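Local coordinates for subtilase cytotoxin subunit A (Escherichia coli, PDB 2IY9), which cleaves the host endoplasmic reticulum chaperone BiP as the serine protease subunit of the AB5 subtilase cytotoxin, provoking ER stress and eventual cell death, at residues Val47-Asp52 and Gly142-Ile147. Residues are numbered along the deposited sequence; the frame is centred on the assembly and turned at random.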
ATOM      1  N   VAL A  47      12.465  -3.069  -4.412  1.00 23.43           N
ATOM      2  CA  VAL A  47      11.974  -1.769  -4.844  1.00 22.61           C
ATOM      3  C   VAL A  47      10.452  -1.795  -4.759  1.00 22.31           C
ATOM      4  O   VAL A  47       9.795  -2.616  -5.404  1.00 22.55           O
ATOM      5  CB  VAL A  47      12.399  -1.446  -6.300  1.00 22.53           C
ATOM      6  CG1 VAL A  47      11.883  -0.078  -6.717  1.00 23.42           C
ATOM      7  CG2 VAL A  47      13.923  -1.527  -6.469  1.00 22.67           C
ATOM      8  N   VAL A  48       9.895  -0.894  -3.959  1.00 22.41           N
ATOM      9  CA  VAL A  48       8.453  -0.760  -3.870  1.00 21.85           C
ATOM     10  C   VAL A  48       8.000   0.319  -4.849  1.00 22.20           C
ATOM     11  O   VAL A  48       8.569   1.418  -4.906  1.00 22.05           O
ATOM     12  CB  VAL A  48       8.005  -0.402  -2.434  1.00 21.32           C
ATOM     13  CG1 VAL A  48       6.482  -0.185  -2.368  1.00 20.82           C
ATOM     14  CG2 VAL A  48       8.443  -1.496  -1.448  1.00 21.75           C
ATOM     15  N   SER A  49       6.983  -0.009  -5.638  1.00 22.58           N
ATOM     16  CA  SER A  49       6.417   0.955  -6.564  1.00 23.44           C
ATOM     17  C   SER A  49       5.491   1.909  -5.793  1.00 23.26           C
ATOM     18  O   SER A  49       4.635   1.469  -5.027  1.00 23.03           O
ATOM     19  CB  SER A  49       5.682   0.210  -7.684  1.00 23.85           C
ATOM     20  OG  SER A  49       5.315   1.110  -8.721  1.00 29.26           O
ATOM     21  N   VAL A  50       5.693   3.212  -5.959  1.00 22.99           N
ATOM     22  CA  VAL A  50       4.807   4.189  -5.330  1.00 22.98           C
ATOM     23  C   VAL A  50       4.050   4.928  -6.432  1.00 22.94           C
ATOM     24  O   VAL A  50       4.590   5.847  -7.075  1.00 23.25           O
ATOM     25  CB  VAL A  50       5.544   5.140  -4.358  1.00 23.05           C
ATOM     26  CG1 VAL A  50       4.629   6.292  -3.904  1.00 22.59           C
ATOM     27  CG2 VAL A  50       6.030   4.370  -3.150  1.00 22.10           C
ATOM     28  N   VAL A  51       2.813   4.477  -6.659  1.00 22.39           N
ATOM     29  CA  VAL A  51       1.953   5.009  -7.716  1.00 22.56           C
ATOM     30  C   VAL A  51       1.112   6.094  -7.042  1.00 22.54           C
ATOM     31  O   VAL A  51       0.204   5.814  -6.231  1.00 21.66           O
ATOM     32  CB  VAL A  51       1.094   3.899  -8.375  1.00 22.66           C
ATOM     33  CG1 VAL A  51       0.304   4.457  -9.575  1.00 24.08           C
ATOM     34  CG2 VAL A  51       1.987   2.726  -8.827  1.00 22.02           C
ATOM     35  N   ASP A  52       1.453   7.344  -7.341  1.00 22.34           N
ATOM     36  CA  ASP A  52       1.016   8.446  -6.492  1.00 23.19           C
ATOM     37  C   ASP A  52       1.278   9.798  -7.150  1.00 23.18           C
ATOM     38  O   ASP A  52       1.314   9.897  -8.378  1.00 23.39           O
ATOM     39  CB  ASP A  52       1.727   8.328  -5.130  1.00 22.98           C
ATOM     40  CG  ASP A  52       0.853   8.768  -3.971  1.00 24.94           C
ATOM     41  OD1 ASP A  52       0.511   9.976  -3.924  1.00 25.29           O
ATOM     42  OD2 ASP A  52       0.517   7.913  -3.110  1.00 25.27           O
ATOM     43  N   GLY A 142      11.667  -8.924  -7.260  1.00 27.62           N
ATOM     44  CA  GLY A 142      11.752  -8.016  -6.110  1.00 26.78           C
ATOM     45  C   GLY A 142      11.749  -6.534  -6.470  1.00 26.64           C
ATOM     46  O   GLY A 142      11.564  -5.691  -5.589  1.00 26.78           O
ATOM     47  N   GLU A 143      11.977  -6.220  -7.748  1.00 25.51           N
ATOM     48  CA  GLU A 143      11.878  -4.841  -8.246  1.00 25.19           C
ATOM     49  C   GLU A 143      10.450  -4.578  -8.717  1.00 24.45           C
ATOM     50  O   GLU A 143      10.006  -5.143  -9.724  1.00 23.68           O
ATOM     51  CB  GLU A 143      12.892  -4.573  -9.374  1.00 25.14           C
ATOM     52  CG  GLU A 143      14.360  -4.747  -8.943  1.00 25.04           C
ATOM     53  CD  GLU A 143      15.377  -4.490 -10.054  1.00 25.71           C
ATOM     54  OE1 GLU A 143      15.008  -4.478 -11.253  1.00 27.99           O
ATOM     55  OE2 GLU A 143      16.568  -4.290  -9.722  1.00 26.10           O
ATOM     56  N   GLU A 144       9.735  -3.740  -7.963  1.00 23.68           N
ATOM     57  CA  GLU A 144       8.333  -3.375  -8.259  1.00 23.45           C
ATOM     58  C   GLU A 144       7.374  -4.584  -8.260  1.00 23.26           C
ATOM     59  O   GLU A 144       6.388  -4.638  -9.017  1.00 23.50           O
ATOM     60  CB  GLU A 144       8.240  -2.544  -9.549  1.00 23.73           C
ATOM     61  CG  GLU A 144       9.114  -1.288  -9.527  1.00 24.87           C
ATOM     62  CD  GLU A 144       8.678  -0.248 -10.535  1.00 27.14           C
ATOM     63  OE1 GLU A 144       9.401  -0.045 -11.525  1.00 28.90           O
ATOM     64  OE2 GLU A 144       7.617   0.376 -10.335  1.00 27.38           O
ATOM     65  N   LYS A 145       7.681  -5.554  -7.402  1.00 22.64           N
ATOM     66  CA  LYS A 145       6.798  -6.685  -7.132  1.00 22.48           C
ATOM     67  C   LYS A 145       5.624  -6.218  -6.264  1.00 21.97           C
ATOM     68  O   LYS A 145       4.463  -6.644  -6.446  1.00 21.68           O
ATOM     69  CB  LYS A 145       7.581  -7.769  -6.385  1.00 21.87           C
ATOM     70  CG  LYS A 145       6.891  -9.123  -6.309  1.00 22.78           C
ATOM     71  CD  LYS A 145       7.722 -10.103  -5.497  1.00 23.35           C
ATOM     72  CE  LYS A 145       7.162 -11.524  -5.545  1.00 23.52           C
ATOM     73  NZ  LYS A 145       7.252 -12.136  -6.921  1.00 24.65           N
ATOM     74  N   ILE A 146       5.956  -5.371  -5.294  1.00 21.79           N
ATOM     75  CA  ILE A 146       4.968  -4.786  -4.412  1.00 21.58           C
ATOM     76  C   ILE A 146       4.664  -3.387  -4.918  1.00 21.50           C
ATOM     77  O   ILE A 146       5.547  -2.531  -4.959  1.00 21.52           O
ATOM     78  CB  ILE A 146       5.442  -4.720  -2.939  1.00 21.66           C
ATOM     79  CG1 ILE A 146       5.885  -6.105  -2.426  1.00 22.34           C
ATOM     80  CG2 ILE A 146       4.344  -4.095  -2.063  1.00 22.21           C
ATOM     81  CD1 ILE A 146       4.909  -7.271  -2.770  1.00 21.91           C
ATOM     82  N   ILE A 147       3.402  -3.183  -5.292  1.00 21.03           N
ATOM     83  CA  ILE A 147       2.930  -1.944  -5.887  1.00 21.04           C
ATOM     84  C   ILE A 147       1.976  -1.214  -4.938  1.00 21.52           C
ATOM     85  O   ILE A 147       0.865  -1.680  -4.673  1.00 21.72           O
ATOM     86  CB  ILE A 147       2.214  -2.225  -7.247  1.00 20.93           C
ATOM     87  CG1 ILE A 147       3.139  -2.997  -8.209  1.00 20.92           C
ATOM     88  CG2 ILE A 147       1.736  -0.925  -7.898  1.00 18.89           C
ATOM     89  CD1 ILE A 147       2.379  -3.657  -9.361  1.00 20.72           C
TER
HETATM   90  O   HOH W   1       8.865  -4.950  -4.600  1.00 23.71           O
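Two parallel bridges, Val47 with Glu143 and Ser49 with Ile147, frame an irregular stretch of pairing in which the 142-147 chain spends two more residues than its partner. At the first bridge Val47 N donates to Gly142 O at 3.0 Å, in the plane of that carbonyl. Val47 O accepts from Glu144 N at 2.8 Å, from above its own carbonyl plane and through a bent bond (143° at the hydrogen). With phi and psi both positive, Glu144 turns the chain aside, and a water molecule bridges the detour: it donates to Val47 O and Gly142 O and accepts from Ile146 N, so each carbonyl holds two donors. Regular pairing resumes where Ser49 N reaches Ile146 O at 3.0 Å, nearly along the C=O axis.

The side chains add a second polar layer. The Glu144 chain runs beside Val47, its CG 4.1 Å from Val47 CG1, and carries the carboxylate over Ser49. There Ser49 OG, anti to its backbone N, donates to the anti lone pair of Glu144 OE2 at 2.9 Å. The same oxygen forms a salt bridge with Arg115 of the adjoining strand, which would probably keep this buried carboxylate ionised. The Lys145 side chain leaves the contact, and its NZ is hydrogen-bonded to the carbonyl oxygens of Asp174, Pro290 and Ala292.

Farther along, Val51 CG2 lies alongside Ile147 CG2 at 3.8 Å, on the sheet face covered by helix 125-134; Val48 and Ile146 face helix 271-288. This irregular entry leads into strand 147-149 of the central parallel sheet of the subtilisin fold, where strand 47-52 ends at Asp52, the probable charge-relay aspartate beside His89.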